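Local coordinates for mandelate racemase/muconate lactonizing protein (Paenibacillus sp., PDB 3V5C), which probably catalyses the magnesium-dependent dehydration of galacturonate, as a member of the enolase superfamily of barrel enzymes, at residues 23-28 and 39-44; 128-133 and 350-355; 137-142 and 171-176; 190-195 and 224-229; 307-312 and 331-336. The protein carries 1 engineered substitution. All coordinates share one frame; numbering follows the deposited sequence.

Contact 1: 23-28 and 39-44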
# COMPACT_ATOMS: atom_id res chain seq x y z
N THR A 23 9.03 -12.18 10.61
CA THR A 23 9.95 -12.18 9.49
C THR A 23 9.48 -13.14 8.41
O THR A 23 8.84 -14.15 8.70
CB THR A 23 11.36 -12.60 9.95
OG1 THR A 23 11.30 -13.91 10.52
CG2 THR A 23 11.91 -11.62 10.98
N GLY A 24 9.81 -12.83 7.17
CA GLY A 24 9.53 -13.73 6.07
C GLY A 24 10.33 -13.34 4.85
O GLY A 24 11.39 -12.71 4.97
N GLU A 25 9.79 -13.64 3.68
CA GLU A 25 10.53 -13.40 2.44
C GLU A 25 9.57 -13.12 1.31
O GLU A 25 8.46 -13.67 1.29
CB GLU A 25 11.35 -14.64 2.06
CG GLU A 25 12.54 -14.95 2.97
CD GLU A 25 13.51 -15.93 2.32
OE1 GLU A 25 13.17 -16.49 1.26
OE2 GLU A 25 14.62 -16.12 2.86
N ARG A 26 9.99 -12.30 0.35
CA ARG A 26 9.20 -12.15 -0.86
C ARG A 26 9.54 -13.27 -1.86
O ARG A 26 10.60 -13.91 -1.75
CB ARG A 26 9.28 -10.75 -1.49
CG ARG A 26 10.66 -10.17 -1.64
CD ARG A 26 10.62 -8.81 -2.42
NE ARG A 26 9.99 -7.71 -1.67
CZ ARG A 26 10.65 -6.93 -0.82
NH1 ARG A 26 11.94 -7.12 -0.60
NH2 ARG A 26 10.00 -5.95 -0.17
N ALA A 27 8.64 -13.49 -2.79
CA ALA A 27 8.77 -14.64 -3.69
C ALA A 27 9.97 -14.49 -4.62
O ALA A 27 10.58 -15.48 -5.00
CB ALA A 27 7.49 -14.83 -4.49
N ARG A 28 10.28 -13.25 -5.00
CA ARG A 28 11.42 -13.01 -5.86
C ARG A 28 12.19 -11.82 -5.30
O ARG A 28 11.59 -10.81 -4.89
CB ARG A 28 10.95 -12.75 -7.29
CG ARG A 28 12.09 -12.52 -8.32
CD ARG A 28 11.52 -12.16 -9.69
NE ARG A 28 10.92 -10.82 -9.66
CZ ARG A 28 9.64 -10.56 -9.90
NH1 ARG A 28 8.79 -11.54 -10.21
NH2 ARG A 28 9.21 -9.31 -9.82
N HIS A 39 16.92 -4.22 -2.85
CA HIS A 39 16.03 -4.31 -1.70
C HIS A 39 16.06 -5.71 -1.10
O HIS A 39 15.88 -5.87 0.11
CB HIS A 39 14.61 -3.94 -2.12
CG HIS A 39 14.42 -2.48 -2.38
ND1 HIS A 39 14.99 -1.85 -3.47
CD2 HIS A 39 13.76 -1.53 -1.69
CE1 HIS A 39 14.66 -0.57 -3.44
NE2 HIS A 39 13.92 -0.35 -2.37
N GLY A 40 16.30 -6.71 -1.94
CA GLY A 40 16.49 -8.07 -1.47
C GLY A 40 15.20 -8.86 -1.31
O GLY A 40 14.16 -8.55 -1.91
N LYS A 41 15.29 -9.90 -0.49
CA LYS A 41 14.21 -10.87 -0.35
C LYS A 41 13.62 -10.84 1.05
O LYS A 41 12.48 -11.21 1.24
CB LYS A 41 14.76 -12.27 -0.62
CG LYS A 41 13.88 -13.16 -1.44
CD LYS A 41 14.55 -14.52 -1.60
CE LYS A 41 13.53 -15.64 -1.60
NZ LYS A 41 12.68 -15.59 -2.81
N SER A 42 14.40 -10.41 2.03
CA SER A 42 13.95 -10.51 3.42
C SER A 42 12.90 -9.45 3.73
O SER A 42 13.02 -8.30 3.31
CB SER A 42 15.15 -10.42 4.37
OG SER A 42 14.74 -10.49 5.72
N CYS A 43 11.85 -9.84 4.45
CA CYS A 43 10.76 -8.94 4.80
C CYS A 43 10.47 -9.06 6.28
O CYS A 43 10.63 -10.14 6.85
CB CYS A 43 9.47 -9.27 4.02
SG CYS A 43 9.62 -9.13 2.24
N THR A 44 10.05 -7.96 6.90
CA THR A 44 9.57 -8.03 8.27
C THR A 44 8.28 -7.27 8.42
O THR A 44 7.94 -6.42 7.59
CB THR A 44 10.58 -7.47 9.28
OG1 THR A 44 10.82 -6.08 9.00
CG2 THR A 44 11.89 -8.23 9.20
O HOH W 1 14.01 -13.28 5.98
O HOH W 2 11.39 -5.86 2.86
O HOH W 3 13.74 -6.45 1.71
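Arg26 and Lys41 trade bonds near the end of an antiparallel hairpin (strands 14-30 and 42-52), where the chain turns at 27-28 and 41. In the backbone, Gly24 and Cys43 form a hydrogen-bonded pair, with Gly24 N 2.8 Å from Cys43 O, and Arg26 N reaches Lys41 O at 2.9 Å. Two side chains add bonds to carbonyls: Lys41 NZ lies 2.9 Å from Arg26 O, and Arg26 NH1, 2.9 Å from Gly40 O, comes from above that carbonyl's plane. Glycine suits position 40 (phi 87°), where a CB would press on the preceding carbonyl. The apolar contact is Thr23 CG2 on Thr44 CG2 at 3.8 Å. Cys43 SG, small and polarisable, sits over the centre of one guanidinium face, 3.9 Å from Arg26 CZ. An alanine at Arg26 would probably leave Gly40 O and the NE-bound carboxylate of Asp338 without these partners, and Cys43 SG without its flat neighbour. The buried guanidinium probably shares its charge among a carboxylate, a carbonyl and a water that also binds His39 O.

Contact 2: 128-133 and 350-355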
# COMPACT_ATOMS: atom_id res chain seq x y z
N VAL A 128 -11.15 -6.47 -5.01
CA VAL A 128 -10.51 -5.17 -5.15
C VAL A 128 -9.40 -5.26 -6.20
O VAL A 128 -8.59 -6.18 -6.17
CB VAL A 128 -9.88 -4.74 -3.79
CG1 VAL A 128 -9.40 -3.31 -3.83
CG2 VAL A 128 -10.88 -4.91 -2.65
N PRO A 129 -9.35 -4.30 -7.13
CA PRO A 129 -8.25 -4.33 -8.10
C PRO A 129 -6.88 -4.29 -7.41
O PRO A 129 -6.72 -3.61 -6.41
CB PRO A 129 -8.45 -3.05 -8.91
CG PRO A 129 -9.92 -2.75 -8.77
CD PRO A 129 -10.27 -3.17 -7.37
N CYS A 130 -5.91 -5.01 -7.95
CA CYS A 130 -4.55 -4.89 -7.45
C CYS A 130 -3.58 -4.81 -8.61
O CYS A 130 -3.95 -5.07 -9.76
CB CYS A 130 -4.17 -6.09 -6.58
SG CYS A 130 -4.26 -7.73 -7.39
N TYR A 131 -2.35 -4.45 -8.31
CA TYR A 131 -1.29 -4.45 -9.31
C TYR A 131 -0.01 -4.99 -8.73
O TYR A 131 0.21 -4.97 -7.52
CB TYR A 131 -1.06 -3.05 -9.92
CG TYR A 131 -0.43 -2.00 -9.01
CD1 TYR A 131 0.93 -2.01 -8.72
CD2 TYR A 131 -1.20 -0.98 -8.47
CE1 TYR A 131 1.50 -1.05 -7.92
CE2 TYR A 131 -0.64 0.01 -7.67
CZ TYR A 131 0.71 -0.04 -7.39
OH TYR A 131 1.30 0.91 -6.59
N ASP A 132 0.81 -5.53 -9.62
CA ASP A 132 2.05 -6.17 -9.24
C ASP A 132 3.12 -5.10 -9.14
O ASP A 132 3.51 -4.53 -10.16
CB ASP A 132 2.40 -7.19 -10.33
CG ASP A 132 3.66 -7.96 -10.03
OD1 ASP A 132 4.37 -7.63 -9.06
OD2 ASP A 132 3.96 -8.90 -10.80
N THR A 133 3.61 -4.85 -7.92
CA THR A 133 4.57 -3.77 -7.71
C THR A 133 6.05 -4.21 -7.73
O THR A 133 6.94 -3.40 -7.45
CB THR A 133 4.25 -3.06 -6.35
OG1 THR A 133 4.84 -1.76 -6.33
CG2 THR A 133 4.78 -3.89 -5.19
N TYR A 350 -7.02 -14.84 1.62
CA TYR A 350 -6.99 -13.96 0.46
C TYR A 350 -6.51 -14.72 -0.77
O TYR A 350 -5.65 -15.60 -0.67
CB TYR A 350 -6.01 -12.80 0.69
CG TYR A 350 -6.44 -11.80 1.74
CD1 TYR A 350 -6.33 -12.08 3.10
CD2 TYR A 350 -6.92 -10.55 1.37
CE1 TYR A 350 -6.71 -11.15 4.07
CE2 TYR A 350 -7.30 -9.62 2.32
CZ TYR A 350 -7.20 -9.92 3.67
OH TYR A 350 -7.58 -8.98 4.61
N ARG A 351 -7.03 -14.37 -1.94
CA ARG A 351 -6.50 -14.91 -3.18
C ARG A 351 -6.48 -13.87 -4.29
O ARG A 351 -7.25 -12.90 -4.25
CB ARG A 351 -7.27 -16.16 -3.59
CG ARG A 351 -8.74 -15.93 -3.81
CD ARG A 351 -9.48 -17.23 -4.17
NE ARG A 351 -10.83 -16.94 -4.64
CZ ARG A 351 -11.13 -16.71 -5.91
NH1 ARG A 351 -10.18 -16.77 -6.84
NH2 ARG A 351 -12.38 -16.44 -6.26
N ILE A 352 -5.59 -14.06 -5.26
CA ILE A 352 -5.50 -13.19 -6.43
C ILE A 352 -6.04 -13.90 -7.66
O ILE A 352 -5.71 -15.06 -7.93
CB ILE A 352 -4.04 -12.78 -6.75
CG1 ILE A 352 -3.31 -12.23 -5.52
CG2 ILE A 352 -4.01 -11.79 -7.92
CD1 ILE A 352 -4.01 -11.08 -4.85
N GLU A 353 -6.88 -13.21 -8.42
CA GLU A 353 -7.42 -13.78 -9.65
C GLU A 353 -7.76 -12.64 -10.60
O GLU A 353 -8.41 -11.67 -10.22
CB GLU A 353 -8.65 -14.65 -9.35
CG GLU A 353 -9.28 -15.29 -10.59
CD GLU A 353 -10.60 -16.02 -10.28
OE1 GLU A 353 -10.69 -16.66 -9.22
OE2 GLU A 353 -11.53 -15.95 -11.11
N ASN A 354 -7.28 -12.74 -11.83
CA ASN A 354 -7.63 -11.77 -12.86
C ASN A 354 -7.44 -10.31 -12.45
O ASN A 354 -8.29 -9.45 -12.71
CB ASN A 354 -9.05 -12.01 -13.36
CG ASN A 354 -9.18 -13.31 -14.12
OD1 ASN A 354 -8.29 -13.68 -14.89
ND2 ASN A 354 -10.27 -14.04 -13.90
N GLY A 355 -6.32 -10.04 -11.78
CA GLY A 355 -5.94 -8.66 -11.49
C GLY A 355 -6.71 -8.06 -10.33
O GLY A 355 -6.81 -6.84 -10.21
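Cys130 meets Gly355 through both its backbone and its side chain. Its N donates to Gly355 O at 3.0 Å in a nearly straight bond (172° at the hydrogen), coming from above the carbonyl plane. The same oxygen receives a CA-H contact from Pro129 CA at 3.6 Å; proline has no N-H to donate, but its CA-H still faces this carbonyl. Cys130 SG stands between the backbone N and the carbonyl carbon (chi1 59°), 3.8 Å from Gly355 C and 4.1 Å from Ile352 CG2, and a thiol is slim enough to fit against the turn. In the next shell, Asn354 and Gly355 both have positive phi, as in a tight type I' turn, and the Asn-Gly pair suits these angles. This turn sets the Gly355 carbonyl in place by joining strands 351-353 and 356-359. Ile352 also packs on Ile357 and Tyr337, and Val128 continues the backbone pairing with Ile357. On the other flank Pro129 and Tyr131 bond to Val335. The arrangement is that of an antiparallel hairpin paired to one edge of the first strand of the enolase-type barrel, whose other edge bonds the last strand, 335-337.

Contact 3: 137-142 and 171-176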
# COMPACT_ATOMS: atom_id res chain seq x y z
N PHE A 137 14.67 -2.91 -10.66
CA PHE A 137 15.75 -2.86 -11.65
C PHE A 137 16.51 -4.18 -11.64
O PHE A 137 17.71 -4.23 -11.36
CB PHE A 137 16.75 -1.75 -11.33
CG PHE A 137 16.22 -0.34 -11.46
CD1 PHE A 137 14.96 -0.05 -12.01
CD2 PHE A 137 17.03 0.72 -11.08
CE1 PHE A 137 14.51 1.28 -12.12
CE2 PHE A 137 16.59 2.04 -11.20
CZ PHE A 137 15.35 2.33 -11.72
N ASP A 138 15.80 -5.25 -11.97
CA ASP A 138 16.34 -6.60 -11.79
C ASP A 138 17.23 -7.01 -12.95
O ASP A 138 17.73 -8.15 -13.00
CB ASP A 138 15.18 -7.56 -11.64
CG ASP A 138 14.31 -7.21 -10.44
OD1 ASP A 138 14.88 -7.08 -9.33
OD2 ASP A 138 13.08 -7.08 -10.61
N ASP A 139 17.44 -6.07 -13.86
CA ASP A 139 18.16 -6.26 -15.11
C ASP A 139 19.53 -5.61 -15.12
O ASP A 139 20.18 -5.60 -16.17
CB ASP A 139 17.36 -5.60 -16.23
CG ASP A 139 17.13 -4.12 -15.96
OD1 ASP A 139 16.48 -3.81 -14.95
OD2 ASP A 139 17.63 -3.27 -16.72
N LEU A 140 19.97 -5.03 -14.01
CA LEU A 140 21.15 -4.17 -14.05
C LEU A 140 22.45 -4.94 -14.30
O LEU A 140 23.44 -4.34 -14.73
CB LEU A 140 21.26 -3.31 -12.79
CG LEU A 140 20.19 -2.23 -12.62
CD1 LEU A 140 20.47 -1.46 -11.35
CD2 LEU A 140 20.19 -1.29 -13.81
N HIS A 141 22.45 -6.24 -14.03
CA HIS A 141 23.62 -7.08 -14.25
C HIS A 141 23.78 -7.44 -15.73
O HIS A 141 24.80 -8.00 -16.12
CB HIS A 141 23.53 -8.36 -13.42
CG HIS A 141 22.37 -9.23 -13.77
ND1 HIS A 141 21.07 -8.89 -13.45
CD2 HIS A 141 22.31 -10.43 -14.38
CE1 HIS A 141 20.26 -9.85 -13.87
NE2 HIS A 141 20.99 -10.80 -14.43
N LEU A 142 22.76 -7.12 -16.53
CA LEU A 142 22.78 -7.38 -17.97
C LEU A 142 23.15 -6.13 -18.78
O LEU A 142 22.50 -5.09 -18.69
CB LEU A 142 21.42 -7.92 -18.43
CG LEU A 142 20.99 -9.25 -17.81
CD1 LEU A 142 19.58 -9.61 -18.25
CD2 LEU A 142 22.00 -10.36 -18.16
N VAL A 171 11.16 2.76 -13.12
CA VAL A 171 11.99 3.40 -14.13
C VAL A 171 12.92 4.41 -13.43
O VAL A 171 12.91 4.52 -12.21
CB VAL A 171 11.15 4.05 -15.26
CG1 VAL A 171 10.28 2.99 -15.95
CG2 VAL A 171 10.27 5.19 -14.69
N GLY A 172 13.73 5.12 -14.20
CA GLY A 172 14.75 5.98 -13.61
C GLY A 172 16.15 5.39 -13.55
O GLY A 172 17.00 5.84 -12.77
N ARG A 173 16.40 4.38 -14.37
CA ARG A 173 17.69 3.70 -14.28
C ARG A 173 18.87 4.66 -14.48
O ARG A 173 19.94 4.46 -13.88
CB ARG A 173 17.74 2.58 -15.31
CG ARG A 173 16.88 1.39 -14.95
CD ARG A 173 16.70 0.51 -16.20
NE ARG A 173 16.07 -0.74 -15.80
CZ ARG A 173 14.79 -0.84 -15.49
NH1 ARG A 173 14.30 -2.00 -15.09
NH2 ARG A 173 13.99 0.23 -15.60
N GLY A 174 18.68 5.69 -15.29
CA GLY A 174 19.74 6.65 -15.57
C GLY A 174 19.97 7.72 -14.50
O GLY A 174 20.92 8.50 -14.61
N GLY A 175 19.13 7.79 -13.47
CA GLY A 175 19.34 8.81 -12.45
C GLY A 175 20.55 8.53 -11.57
O GLY A 175 21.27 9.44 -11.16
N ARG A 176 20.77 7.26 -11.27
CA ARG A 176 21.86 6.88 -10.40
C ARG A 176 22.62 5.64 -10.89
O ARG A 176 23.85 5.66 -10.96
CB ARG A 176 21.34 6.62 -8.98
CG ARG A 176 22.42 6.15 -8.05
CD ARG A 176 21.94 6.02 -6.61
NE ARG A 176 23.08 5.68 -5.77
CZ ARG A 176 23.01 5.34 -4.48
NH1 ARG A 176 21.83 5.28 -3.86
NH2 ARG A 176 24.12 5.06 -3.82
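Arg173 forms a buried salt bridge with Asp139 and lies across the ring of Phe137, tying together the loops that follow barrel strands 126-135 and 167-170. The guanidinium grips the carboxylate side-on, tip to tip, with the two planes 46° apart. NH1 lies 2.8 Å from Asp139 OD1, approaching from above the carboxylate plane, whereas Arg173 NE is shared, 3.1 Å from Asp139 OD2 and 3.2 Å from OD1, meeting both on their syn sides. Asp139 is short enough to present both oxygens without leaving its turn. Loops of this kind, at the C-terminal ends of the parallel strands, form the rim of a beta/alpha barrel on the side where enolase-superfamily enzymes bind their magnesium; here the side chain of Val171 is about 13 Å from the ion. The arginine also serves as a hydrocarbon surface. Its CG stands over the centre of the Phe137 ring, 3.5 Å from the centroid and 6° off the normal, a clear CH-pi contact, and farther out Arg173 CZ lies 3.6 Å from Phe137 CD1. At the ring's edge, Phe137 CZ comes within 3.3 Å of Val171 O. Helix 180-198 supplies the second shell: Arg186 binds Asp139 OD2, while Asp187 binds both Arg173 NH2 and the backbone N of Gly172, whose phi of 99° suits glycine.

Contact 4: 190-195 and 224-229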
# COMPACT_ATOMS: atom_id res chain seq x y z
N ILE A 190 12.07 -1.43 -21.64
CA ILE A 190 11.46 -2.32 -20.65
C ILE A 190 9.96 -2.09 -20.53
O ILE A 190 9.16 -3.03 -20.49
CB ILE A 190 12.16 -2.18 -19.28
CG1 ILE A 190 13.56 -2.79 -19.35
CG2 ILE A 190 11.32 -2.83 -18.17
CD1 ILE A 190 14.44 -2.53 -18.14
N VAL A 191 9.55 -0.83 -20.45
CA VAL A 191 8.14 -0.54 -20.38
C VAL A 191 7.39 -1.08 -21.59
O VAL A 191 6.36 -1.71 -21.45
CB VAL A 191 7.88 0.94 -20.18
CG1 VAL A 191 6.37 1.19 -20.21
CG2 VAL A 191 8.49 1.39 -18.85
N ARG A 192 7.94 -0.85 -22.78
CA ARG A 192 7.34 -1.41 -23.99
C ARG A 192 7.20 -2.93 -23.87
O ARG A 192 6.15 -3.49 -24.18
CB ARG A 192 8.20 -1.11 -25.21
CG ARG A 192 8.28 0.33 -25.62
CD ARG A 192 8.93 0.45 -27.00
NE ARG A 192 8.85 1.81 -27.52
CZ ARG A 192 7.72 2.37 -27.95
NH1 ARG A 192 6.59 1.67 -27.93
NH2 ARG A 192 7.72 3.61 -28.40
N GLY A 193 8.28 -3.57 -23.45
CA GLY A 193 8.31 -5.02 -23.35
C GLY A 193 7.24 -5.56 -22.43
O GLY A 193 6.55 -6.53 -22.74
N ILE A 194 7.08 -4.94 -21.27
CA ILE A 194 6.07 -5.40 -20.33
C ILE A 194 4.65 -5.16 -20.85
O ILE A 194 3.77 -6.00 -20.68
CB ILE A 194 6.30 -4.80 -18.94
CG1 ILE A 194 7.58 -5.43 -18.37
CG2 ILE A 194 5.10 -5.08 -18.03
CD1 ILE A 194 8.23 -4.62 -17.28
N SER A 195 4.44 -4.02 -21.50
CA SER A 195 3.17 -3.73 -22.17
C SER A 195 2.75 -4.86 -23.10
O SER A 195 1.58 -5.25 -23.14
CB SER A 195 3.30 -2.43 -22.97
OG SER A 195 2.14 -2.19 -23.75
N LEU A 224 6.85 6.68 -25.30
CA LEU A 224 5.82 5.70 -25.00
C LEU A 224 4.41 6.12 -25.44
O LEU A 224 3.43 5.59 -24.93
CB LEU A 224 5.83 5.33 -23.51
CG LEU A 224 7.13 4.69 -23.00
CD1 LEU A 224 7.20 4.70 -21.49
CD2 LEU A 224 7.28 3.25 -23.52
N SER A 225 4.33 7.04 -26.40
CA SER A 225 3.04 7.50 -26.94
C SER A 225 2.16 6.35 -27.39
O SER A 225 0.94 6.36 -27.15
CB SER A 225 3.27 8.43 -28.13
OG SER A 225 3.83 9.67 -27.71
N ASP A 226 2.77 5.38 -28.06
CA ASP A 226 2.02 4.26 -28.63
C ASP A 226 1.70 3.21 -27.58
O ASP A 226 1.08 2.19 -27.87
CB ASP A 226 2.79 3.63 -29.80
CG ASP A 226 4.27 3.44 -29.51
OD1 ASP A 226 4.72 3.68 -28.36
OD2 ASP A 226 5.01 3.04 -30.44
N VAL A 227 2.12 3.46 -26.35
CA VAL A 227 1.87 2.55 -25.26
C VAL A 227 0.85 3.18 -24.33
O VAL A 227 0.96 4.35 -23.99
CB VAL A 227 3.16 2.29 -24.45
CG1 VAL A 227 2.84 1.53 -23.19
CG2 VAL A 227 4.19 1.56 -25.29
N ASN A 228 -0.14 2.41 -23.92
CA ASN A 228 -1.13 2.96 -23.00
C ASN A 228 -0.59 2.86 -21.59
O ASN A 228 -0.36 1.77 -21.08
CB ASN A 228 -2.48 2.26 -23.16
CG ASN A 228 -3.08 2.44 -24.55
OD1 ASN A 228 -3.43 1.47 -25.21
ND2 ASN A 228 -3.19 3.69 -24.99
N LEU A 229 -0.33 4.02 -20.99
CA LEU A 229 0.20 4.11 -19.64
C LEU A 229 -0.92 4.63 -18.76
O LEU A 229 -1.53 5.66 -19.07
CB LEU A 229 1.36 5.11 -19.58
CG LEU A 229 2.65 4.73 -20.30
CD1 LEU A 229 3.60 5.90 -20.20
CD2 LEU A 229 3.25 3.49 -19.66
O HOH W 4 -0.03 -0.92 -22.45
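Arg192 presents its guanidinium edge to the Asp226 carboxylate, the planes 88° apart. Arg192 is modelled in two conformers; in the one described both terminal nitrogens converge on one oxygen: NH1 lies 2.8 Å from Asp226 OD1, coming from above the carboxylate plane, and NH2, 3.0 Å from that OD1, uses its syn lone pair, so this bridge may be only part-time. Oblique to the guanidinium, Val227 CG2 comes within 3.6 Å of Arg192 NH1. The setting is the helical outer layer of the beta/alpha barrel, where helix 180-198 packs on the type I turn of 224-227 leading from helix 214-223 toward strand 231-233. Beneath the ion pair branched apolar residues fill the contact: Val191 CG1 meets Leu224 CD1 at 3.8 Å and Leu229 CD2 at 3.9 Å, crossing each side chain at about a right angle. Leu224 CD2 also touches the arginine's aliphatic stem, 3.7 Å from Arg192 CG. An alanine at Leu224 would probably open a gap beside Val191 and leave the Arg192 stem freer to move. Ser195, small and polar, packs its OG on Val227 CG1 and also binds a water, 2.8 Å from Ser195 OG, which donates to Asn228 O.

Contact 5: 307-312 and 331-336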
# COMPACT_ATOMS: atom_id res chain seq x y z
N ARG A 307 -8.34 10.57 -6.75
CA ARG A 307 -8.22 9.12 -6.61
C ARG A 307 -7.25 8.75 -5.50
O ARG A 307 -6.27 9.44 -5.26
CB ARG A 307 -7.71 8.52 -7.93
CG ARG A 307 -8.65 8.75 -9.10
CD ARG A 307 -7.88 8.67 -10.39
NE ARG A 307 -8.68 9.09 -11.53
CZ ARG A 307 -9.35 8.25 -12.31
NH1 ARG A 307 -9.33 6.95 -12.05
NH2 ARG A 307 -10.04 8.72 -13.34
N SER A 308 -7.54 7.62 -4.85
CA SER A 308 -6.76 7.12 -3.73
C SER A 308 -6.04 5.83 -4.13
O SER A 308 -6.68 4.87 -4.57
CB SER A 308 -7.69 6.82 -2.55
OG SER A 308 -8.27 8.00 -2.01
N ALA A 309 -4.73 5.79 -3.93
CA ALA A 309 -3.96 4.58 -4.17
C ALA A 309 -2.89 4.48 -3.10
O ALA A 309 -1.75 4.87 -3.32
CB ALA A 309 -3.32 4.60 -5.56
N PRO A 310 -3.26 3.98 -1.92
CA PRO A 310 -2.35 3.95 -0.78
C PRO A 310 -1.07 3.21 -1.10
O PRO A 310 -1.10 2.09 -1.64
CB PRO A 310 -3.14 3.18 0.28
CG PRO A 310 -4.56 3.45 -0.08
CD PRO A 310 -4.59 3.46 -1.59
N HIS A 311 0.06 3.83 -0.79
CA HIS A 311 1.33 3.16 -0.98
C HIS A 311 1.48 2.00 -0.01
O HIS A 311 1.09 2.06 1.16
CB HIS A 311 2.48 4.16 -0.80
CG HIS A 311 3.83 3.53 -0.77
ND1 HIS A 311 4.39 3.03 0.38
CD2 HIS A 311 4.74 3.32 -1.76
CE1 HIS A 311 5.59 2.53 0.11
NE2 HIS A 311 5.82 2.70 -1.18
N CYS A 312 2.05 0.92 -0.50
CA CYS A 312 2.42 -0.16 0.38
C CYS A 312 3.63 -0.85 -0.22
O CYS A 312 3.55 -1.42 -1.30
CB CYS A 312 1.29 -1.17 0.55
SG CYS A 312 1.74 -2.45 1.72
N ASN A 331 -13.26 6.42 -4.73
CA ASN A 331 -12.31 6.43 -5.84
C ASN A 331 -11.03 5.66 -5.49
O ASN A 331 -9.93 6.13 -5.72
CB ASN A 331 -11.98 7.87 -6.24
CG ASN A 331 -13.17 8.61 -6.84
OD1 ASN A 331 -14.11 8.01 -7.35
ND2 ASN A 331 -13.12 9.94 -6.79
N PHE A 332 -11.18 4.46 -4.97
CA PHE A 332 -10.04 3.63 -4.60
C PHE A 332 -9.54 2.96 -5.87
O PHE A 332 -10.32 2.30 -6.59
CB PHE A 332 -10.46 2.54 -3.59
CG PHE A 332 -9.32 1.74 -3.08
CD1 PHE A 332 -8.90 0.60 -3.76
CD2 PHE A 332 -8.65 2.11 -1.93
CE1 PHE A 332 -7.82 -0.13 -3.30
CE2 PHE A 332 -7.58 1.37 -1.46
CZ PHE A 332 -7.18 0.24 -2.15
N GLU A 333 -8.25 3.11 -6.15
CA GLU A 333 -7.67 2.62 -7.40
C GLU A 333 -7.23 1.15 -7.35
O GLU A 333 -7.76 0.31 -8.07
CB GLU A 333 -6.49 3.52 -7.80
CG GLU A 333 -6.92 4.90 -8.24
CD GLU A 333 -7.52 4.90 -9.63
OE1 GLU A 333 -6.92 4.30 -10.55
OE2 GLU A 333 -8.60 5.49 -9.79
N PHE A 334 -6.23 0.86 -6.53
CA PHE A 334 -5.60 -0.47 -6.51
C PHE A 334 -4.99 -0.77 -5.16
O PHE A 334 -4.50 0.14 -4.48
CB PHE A 334 -4.41 -0.52 -7.47
CG PHE A 334 -4.75 -0.49 -8.92
CD1 PHE A 334 -5.11 -1.65 -9.58
CD2 PHE A 334 -4.57 0.68 -9.65
CE1 PHE A 334 -5.39 -1.63 -10.92
CE2 PHE A 334 -4.86 0.70 -11.00
CZ PHE A 334 -5.25 -0.46 -11.64
N VAL A 335 -4.95 -2.05 -4.81
CA VAL A 335 -4.06 -2.55 -3.78
C VAL A 335 -2.66 -2.75 -4.41
O VAL A 335 -2.52 -3.42 -5.43
CB VAL A 335 -4.60 -3.88 -3.23
CG1 VAL A 335 -3.58 -4.54 -2.31
CG2 VAL A 335 -5.90 -3.64 -2.48
N GLU A 336 -1.63 -2.16 -3.80
CA GLU A 336 -0.25 -2.35 -4.26
C GLU A 336 0.27 -3.69 -3.72
O GLU A 336 0.49 -3.84 -2.52
CB GLU A 336 0.63 -1.18 -3.79
CG GLU A 336 2.07 -1.30 -4.23
CD GLU A 336 2.88 -0.03 -4.08
OE1 GLU A 336 2.43 0.92 -3.41
OE2 GLU A 336 4.01 0.00 -4.65
O HOH W 5 -2.22 -0.58 -1.52
O HOH W 6 -2.16 1.68 -4.18
O HOH W 7 3.12 -4.08 -1.48
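Glu336, Glu333 and Arg307 have the most surface buried by the contact. Glu336 has CG anti to its backbone N (chi1 -180°) and an extended chain beyond, and its OE1 accepts the backbone N of Cys312 at 2.9 Å, from above the carboxylate plane. A glutamate is long enough to reach across to the neighbouring segment, and its other oxygen, OE2, is held by Thr133 and by a salt bridge to Lys168. Glu333 instead bends at chi2 (-75°), which turns CD back toward Arg307; the arginine's NH1 lies 2.8 Å from Glu333 OE2 in a salt bridge, while Tyr230 binds OE1. Between these ends the backbones pair: Glu333 N is 2.8 Å from Ser308 O and Ser308 N is 2.9 Å from Asn331 O. Pro310, without an N-H to offer, packs its CD 3.7 Å from Phe332 CE2. Farther along, waters bridge the backbones, one joining Pro310 O to Glu336 N. His311 bonds to Asp285, a pairing that resembles the His-Asp dyad of mandelate racemase, and its side chain is about 10 Å from the bound magnesium. The nearly parallel run of the two segments is that of the seventh and eighth strands of the enolase-type barrel.

Contact 1 closes first, in the antiparallel sheet outside the barrel, to which both ends of the chain contribute strands; contact 2 then spans a long loop holding contacts 3, 4 and 5 in turn. Contacts 2 and 5, centres about 12 Å apart, touch: neighbouring strands 126-135 and 335-337, with Thr133 bonded to Glu336, close the barrel between its first and last strands. Contacts 3 and 4, about 17 Å apart between centres, meet through Ile190 and Val191 of helix 180-198, linking the rim to the outer helical layer. Contacts 2 to 5 join strands, loops and helices of the barrel; contact 1, about 20 Å from contact 3 between centres, belongs to the separate sheet.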